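Local coordinates for chromosome partition protein Smc (Pyrococcus yayanosii, PDB 5XEI) that is probably required for chromosome condensation and partitioning, as a homodimeric, DNA-binding ATPase whose head is seen here with part of its coiled coil, at residues Tyr114-Arg119 against Ser124-Leu129; Lys416-Met421 against Ala427-Ala432. All blocks are in the same frame, centred on the assembly; numbering follows the deposited sequence.

Interaction 1 (Tyr114-Arg119 against Ser124-Leu129)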
loop_
_atom_site.group_PDB
_atom_site.type_symbol
_atom_site.label_atom_id
_atom_site.label_comp_id
_atom_site.label_asym_id
_atom_site.label_seq_id
_atom_site.Cartn_x
_atom_site.Cartn_y
_atom_site.Cartn_z
ATOM N N TYR A 114 20.715 -5.936 21.270
ATOM C CA TYR A 114 19.767 -4.937 21.730
ATOM C C TYR A 114 18.890 -5.512 22.835
ATOM O O TYR A 114 18.806 -6.725 23.031
ATOM C CB TYR A 114 18.915 -4.423 20.555
ATOM C CG TYR A 114 19.706 -3.624 19.543
ATOM C CD1 TYR A 114 20.535 -4.265 18.637
ATOM C CD2 TYR A 114 19.617 -2.229 19.488
ATOM C CE1 TYR A 114 21.269 -3.560 17.712
ATOM C CE2 TYR A 114 20.344 -1.500 18.549
ATOM C CZ TYR A 114 21.173 -2.187 17.665
ATOM O OH TYR A 114 21.935 -1.530 16.727
ATOM N N TRP A 115 18.252 -4.613 23.574
ATOM C CA TRP A 115 17.264 -4.965 24.584
ATOM C C TRP A 115 16.303 -3.799 24.734
ATOM O O TRP A 115 16.760 -2.667 24.931
ATOM C CB TRP A 115 17.909 -5.211 25.943
ATOM C CG TRP A 115 18.834 -6.357 26.058
ATOM C CD1 TRP A 115 18.534 -7.610 26.516
ATOM C CD2 TRP A 115 20.237 -6.359 25.774
ATOM N NE1 TRP A 115 19.662 -8.389 26.527
ATOM C CE2 TRP A 115 20.721 -7.649 26.070
ATOM C CE3 TRP A 115 21.128 -5.403 25.286
ATOM C CZ2 TRP A 115 22.056 -8.002 25.895
ATOM C CZ3 TRP A 115 22.452 -5.758 25.112
ATOM C CH2 TRP A 115 22.903 -7.046 25.414
ATOM N N LEU A 116 14.995 -4.049 24.673
ATOM C CA LEU A 116 14.039 -3.091 25.217
ATOM C C LEU A 116 13.464 -3.669 26.493
ATOM O O LEU A 116 13.062 -4.833 26.523
ATOM C CB LEU A 116 12.924 -2.708 24.245
ATOM C CG LEU A 116 12.154 -3.652 23.337
ATOM C CD1 LEU A 116 11.241 -4.617 24.113
ATOM C CD2 LEU A 116 11.323 -2.791 22.396
ATOM N N ASN A 117 13.500 -2.871 27.555
ATOM C CA ASN A 117 12.961 -3.263 28.852
ATOM C C ASN A 117 13.456 -4.641 29.284
ATOM O O ASN A 117 12.746 -5.373 29.977
ATOM C CB ASN A 117 11.436 -3.206 28.829
ATOM C CG ASN A 117 10.916 -1.790 28.602
ATOM O OD1 ASN A 117 11.302 -0.870 29.310
ATOM N ND2 ASN A 117 10.054 -1.611 27.610
ATOM N N GLY A 118 14.671 -5.017 28.855
ATOM C CA GLY A 118 15.362 -6.202 29.331
ATOM C C GLY A 118 15.290 -7.422 28.417
ATOM O O GLY A 118 16.145 -8.308 28.518
ATOM N N ARG A 119 14.292 -7.513 27.547
ATOM C CA ARG A 119 14.238 -8.651 26.642
ATOM C C ARG A 119 15.078 -8.393 25.396
ATOM O O ARG A 119 15.154 -7.269 24.896
ATOM C CB ARG A 119 12.795 -8.964 26.250
ATOM C CG ARG A 119 11.805 -8.903 27.413
ATOM C CD ARG A 119 10.338 -8.913 26.919
ATOM N NE ARG A 119 9.743 -10.229 27.082
ATOM C CZ ARG A 119 8.545 -10.541 26.608
ATOM N NH1 ARG A 119 7.846 -9.621 25.943
ATOM N NH2 ARG A 119 8.039 -11.762 26.782
ATOM N N SER A 124 15.649 -4.481 13.748
ATOM C CA SER A 124 14.474 -3.979 13.034
ATOM C C SER A 124 13.315 -3.688 13.983
ATOM O O SER A 124 12.482 -2.830 13.687
ATOM C CB SER A 124 14.035 -4.962 11.947
ATOM O OG SER A 124 13.161 -5.953 12.466
ATOM N N GLU A 125 13.249 -4.368 15.130
ATOM C CA GLU A 125 12.209 -4.046 16.104
ATOM C C GLU A 125 12.498 -2.736 16.828
ATOM O O GLU A 125 11.582 -1.937 17.044
ATOM C CB GLU A 125 12.049 -5.176 17.115
ATOM C CG GLU A 125 11.110 -6.255 16.660
ATOM C CD GLU A 125 11.639 -7.644 16.985
ATOM O OE1 GLU A 125 11.416 -8.580 16.169
ATOM O OE2 GLU A 125 12.296 -7.786 18.053
ATOM N N ILE A 126 13.752 -2.504 17.244
ATOM C CA ILE A 126 14.102 -1.211 17.835
ATOM C C ILE A 126 13.864 -0.090 16.826
ATOM O O ILE A 126 13.295 0.958 17.157
ATOM C CB ILE A 126 15.563 -1.215 18.339
ATOM C CG1 ILE A 126 15.849 -2.403 19.259
ATOM C CG2 ILE A 126 15.880 0.070 19.089
ATOM C CD1 ILE A 126 15.214 -2.310 20.628
ATOM N N LEU A 127 14.269 -0.302 15.572
ATOM C CA LEU A 127 14.148 0.759 14.577
ATOM C C LEU A 127 12.686 1.094 14.309
ATOM O O LEU A 127 12.295 2.267 14.286
ATOM C CB LEU A 127 14.849 0.341 13.288
ATOM C CG LEU A 127 16.371 0.222 13.315
ATOM C CD1 LEU A 127 16.856 -0.369 12.021
ATOM C CD2 LEU A 127 17.070 1.566 13.568
ATOM N N ASP A 128 11.857 0.067 14.102
ATOM C CA ASP A 128 10.473 0.301 13.709
ATOM C C ASP A 128 9.702 0.997 14.819
ATOM O O ASP A 128 8.827 1.823 14.541
ATOM C CB ASP A 128 9.819 -1.030 13.285
ATOM C CG ASP A 128 9.424 -1.927 14.469
ATOM O OD1 ASP A 128 9.042 -3.092 14.214
ATOM O OD2 ASP A 128 9.453 -1.493 15.644
ATOM N N LEU A 129 10.034 0.692 16.079
ATOM C CA LEU A 129 9.402 1.351 17.218
ATOM C C LEU A 129 9.928 2.783 17.398
ATOM O O LEU A 129 9.153 3.714 17.677
ATOM C CB LEU A 129 9.616 0.495 18.474
ATOM C CG LEU A 129 9.453 1.100 19.870
ATOM C CD1 LEU A 129 8.021 1.454 20.044
ATOM C CD2 LEU A 129 9.827 0.148 20.990
#
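Ile-126 of helix 123-132 touches both Tyr-114 and Leu-116, two residues of strand 112-116 whose side chains both start toward the helix. Of the 210 Å² buried between the segments, Ile-126 contributes 80 Å², Leu-116 55 Å² and Tyr-114 39 Å². The branch that does the work is CG1: it lies 3.8 Å from Tyr-114 CD2 and 3.9 Å from Tyr-114 CB, so the methylene meets the root of the aromatic side chain and approaches its ring obliquely. With chi1 at -52° and chi2 at -72°, the Ile-126 chain ends with CD1 4.3 Å from Leu-116 CB.

Leu-116 has a second neighbour one helical turn on. Its methyl CD2 comes within 3.6 Å of Leu-129 CD2, and the two leucine side chains lie aslant each other. No hydrogen bond joins the segments; the touching surfaces are hydrocarbon and aromatic.

The chain turns back directly after Leu-116 through a type I' beta turn to Arg-119, closed by the bond from Arg-119 N to Leu-116 O, 3.1 Å. This hairpin turn delivers edge strand 119-121, which leads straight into helix 123-132. The helix therefore packs on a face of the last three strands of the antiparallel sheet; the axis of segment 124-129 passes 9.3 Å from that of strand 114-116, at an angle of 49°. Ile-126 also touches Ile-102 of strand 99-106 and Ala-121 of strand 119-121, while Leu-129 extends the apolar patch to Phe-93 and Pro-94 in a loop.

Interaction 2 (Lys416-Met421 against Ala427-Ala432)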
loop_
_atom_site.group_PDB
_atom_site.type_symbol
_atom_site.label_atom_id
_atom_site.label_comp_id
_atom_site.label_asym_id
_atom_site.label_seq_id
_atom_site.Cartn_x
_atom_site.Cartn_y
_atom_site.Cartn_z
ATOM N N LYS A 416 20.915 33.884 -1.815
ATOM C CA LYS A 416 21.612 32.661 -2.173
ATOM C C LYS A 416 20.752 31.454 -1.823
ATOM O O LYS A 416 20.032 31.454 -0.819
ATOM C CB LYS A 416 22.962 32.532 -1.443
ATOM C CG LYS A 416 23.489 33.775 -0.872
ATOM C CD LYS A 416 24.682 33.525 0.012
ATOM C CE LYS A 416 25.052 34.730 0.725
ATOM N NZ LYS A 416 24.108 35.153 1.736
ATOM N N ARG A 417 20.835 30.418 -2.644
ATOM C CA ARG A 417 20.204 29.180 -2.220
ATOM C C ARG A 417 21.130 28.428 -1.270
ATOM O O ARG A 417 22.324 28.730 -1.162
ATOM C CB ARG A 417 19.837 28.327 -3.423
ATOM C CG ARG A 417 19.250 29.137 -4.560
ATOM C CD ARG A 417 19.883 28.753 -5.872
ATOM N NE ARG A 417 19.734 27.329 -6.001
ATOM C CZ ARG A 417 20.587 26.565 -6.660
ATOM N NH1 ARG A 417 21.650 27.116 -7.242
ATOM N NH2 ARG A 417 20.393 25.250 -6.725
ATOM N N ILE A 418 20.559 27.440 -0.567
ATOM C CA ILE A 418 21.307 26.751 0.485
ATOM C C ILE A 418 22.574 26.113 -0.049
ATOM O O ILE A 418 23.558 25.997 0.680
ATOM C CB ILE A 418 20.437 25.718 1.237
ATOM C CG1 ILE A 418 19.557 24.900 0.268
ATOM C CG2 ILE A 418 19.713 26.385 2.435
ATOM C CD1 ILE A 418 20.275 23.905 -0.610
ATOM N N GLU A 419 22.573 25.684 -1.315
ATOM C CA GLU A 419 23.783 25.157 -1.945
ATOM C C GLU A 419 25.006 26.017 -1.646
ATOM O O GLU A 419 26.079 25.502 -1.309
ATOM C CB GLU A 419 23.583 25.077 -3.457
ATOM C CG GLU A 419 23.007 23.789 -3.953
ATOM C CD GLU A 419 21.707 23.453 -3.272
ATOM O OE1 GLU A 419 21.720 22.528 -2.426
ATOM O OE2 GLU A 419 20.690 24.132 -3.558
ATOM N N ALA A 420 24.860 27.331 -1.757
ATOM C CA ALA A 420 25.995 28.231 -1.700
ATOM C C ALA A 420 26.169 28.882 -0.340
ATOM O O ALA A 420 26.839 29.914 -0.252
ATOM C CB ALA A 420 25.860 29.302 -2.780
ATOM N N MET A 421 25.571 28.332 0.719
ATOM C CA MET A 421 25.838 28.868 2.049
ATOM C C MET A 421 27.192 28.384 2.523
ATOM O O MET A 421 27.587 27.245 2.250
ATOM C CB MET A 421 24.787 28.459 3.074
ATOM C CG MET A 421 23.416 28.323 2.527
ATOM S SD MET A 421 22.600 29.891 2.322
ATOM C CE MET A 421 21.955 30.117 3.952
ATOM N N ALA A 427 24.733 28.050 9.118
ATOM C CA ALA A 427 24.270 27.444 10.362
ATOM C C ALA A 427 22.952 28.056 10.815
ATOM O O ALA A 427 22.021 27.335 11.187
ATOM C CB ALA A 427 25.333 27.581 11.459
ATOM N N LEU A 428 22.863 29.391 10.797
ATOM C CA LEU A 428 21.626 30.062 11.185
ATOM C C LEU A 428 20.458 29.645 10.306
ATOM O O LEU A 428 19.319 29.554 10.777
ATOM C CB LEU A 428 21.806 31.575 11.122
ATOM C CG LEU A 428 22.671 32.161 12.233
ATOM C CD1 LEU A 428 22.702 33.653 12.115
ATOM C CD2 LEU A 428 22.150 31.733 13.595
ATOM N N THR A 429 20.724 29.395 9.029
ATOM C CA THR A 429 19.685 28.911 8.140
ATOM C C THR A 429 19.253 27.507 8.523
ATOM O O THR A 429 18.057 27.238 8.684
ATOM C CB THR A 429 20.189 28.963 6.705
ATOM O OG1 THR A 429 20.101 30.312 6.249
ATOM C CG2 THR A 429 19.370 28.060 5.794
ATOM N N ALA A 430 20.215 26.595 8.677
ATOM C CA ALA A 430 19.873 25.229 9.047
ATOM C C ALA A 430 19.031 25.230 10.304
ATOM O O ALA A 430 18.102 24.428 10.439
ATOM C CB ALA A 430 21.136 24.390 9.248
ATOM N N LEU A 431 19.287 26.179 11.203
ATOM C CA LEU A 431 18.574 26.184 12.472
ATOM C C LEU A 431 17.187 26.790 12.350
ATOM O O LEU A 431 16.270 26.377 13.081
ATOM C CB LEU A 431 19.384 26.923 13.536
ATOM C CG LEU A 431 20.532 26.085 14.110
ATOM C CD1 LEU A 431 21.716 26.937 14.303
ATOM C CD2 LEU A 431 20.159 25.420 15.420
ATOM N N ALA A 432 17.006 27.754 11.437
ATOM C CA ALA A 432 15.654 28.229 11.159
ATOM C C ALA A 432 14.798 27.088 10.636
ATOM O O ALA A 432 13.705 26.827 11.152
ATOM C CB ALA A 432 15.671 29.393 10.169
#
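Thr-429 meets both Met-421 and Ile-418, and with 55 Å² of the 106 Å² buried between the segments it is the common element of the contact. Its methyl CG2 lies 3.8 Å from Ile-418 CG2, and the two side chains cross at about a right angle. The terminal methyl CE of Met-421 comes up to the same threonine, 3.5 Å from its CB and 3.8 Å from its CG2, again with the side chains nearly perpendicular. OG1 is the threonine atom nearest to CE, at a separation too short to be read closely at 2.60 Å resolution.

The torsions of both side chains account for these approaches. The methionine chain bends at chi2 (-79°) and again at chi3 (-85°), and this bent shape ends with CE against the threonine. In Thr-429, CG2 stands anti to the backbone N, while OG1 sits beside that nitrogen with chi1 -79°. The hydroxyl has a weak hydrogen bond to the carbonyl O of Glu-425, one turn earlier in helix 424-440.

Behind this first shell, a short 3-10 segment at 418-419 shapes the chain after strand 416-417. The bond from Met-421 N to Ile-418 O, 3.1 Å, ties together the two residues that face the threonine. Strand 404-409 backs the group: Ile-406 touches Ile-418, and Ala-408 touches both Met-421 and Thr-429. From helix 321-383, Phe-380 touches Thr-429. Lys-416 makes a salt bridge to Glu-425, a second tie between the strand and the beginning of the helix.

The contact thus joins the chain just after outer strand 416-417 to helix 424-440. With all three touching residues buried and no hydrogen bond between the segments, the evidence points to mainly apolar packing: the threonine meets Ile-418 with its methyl and Met-421 CE with CB, CG2 and OG1, while its hydroxyl bonds weakly within its own helix.

In the fold
Interactions 1 and 2 are separate sites in the ATPase head: their centres lie 36 Å apart, their nearest atoms about 23 Å apart, and they do not touch. Each joins a strand, or the turn just after it, to the next helix, but in different sheets. Strand 112-116 is in the six-stranded antiparallel sheet, strand 416-417 in the small three-stranded one beside the long helix 321-383. The predicted ATP-binding residues, from Ala-34 to Asn-41, follow strand 28-32 of the mixed sheet, and both contacts lie away from them. Both nevertheless belong to the P-loop ATPase head of the SMC protein.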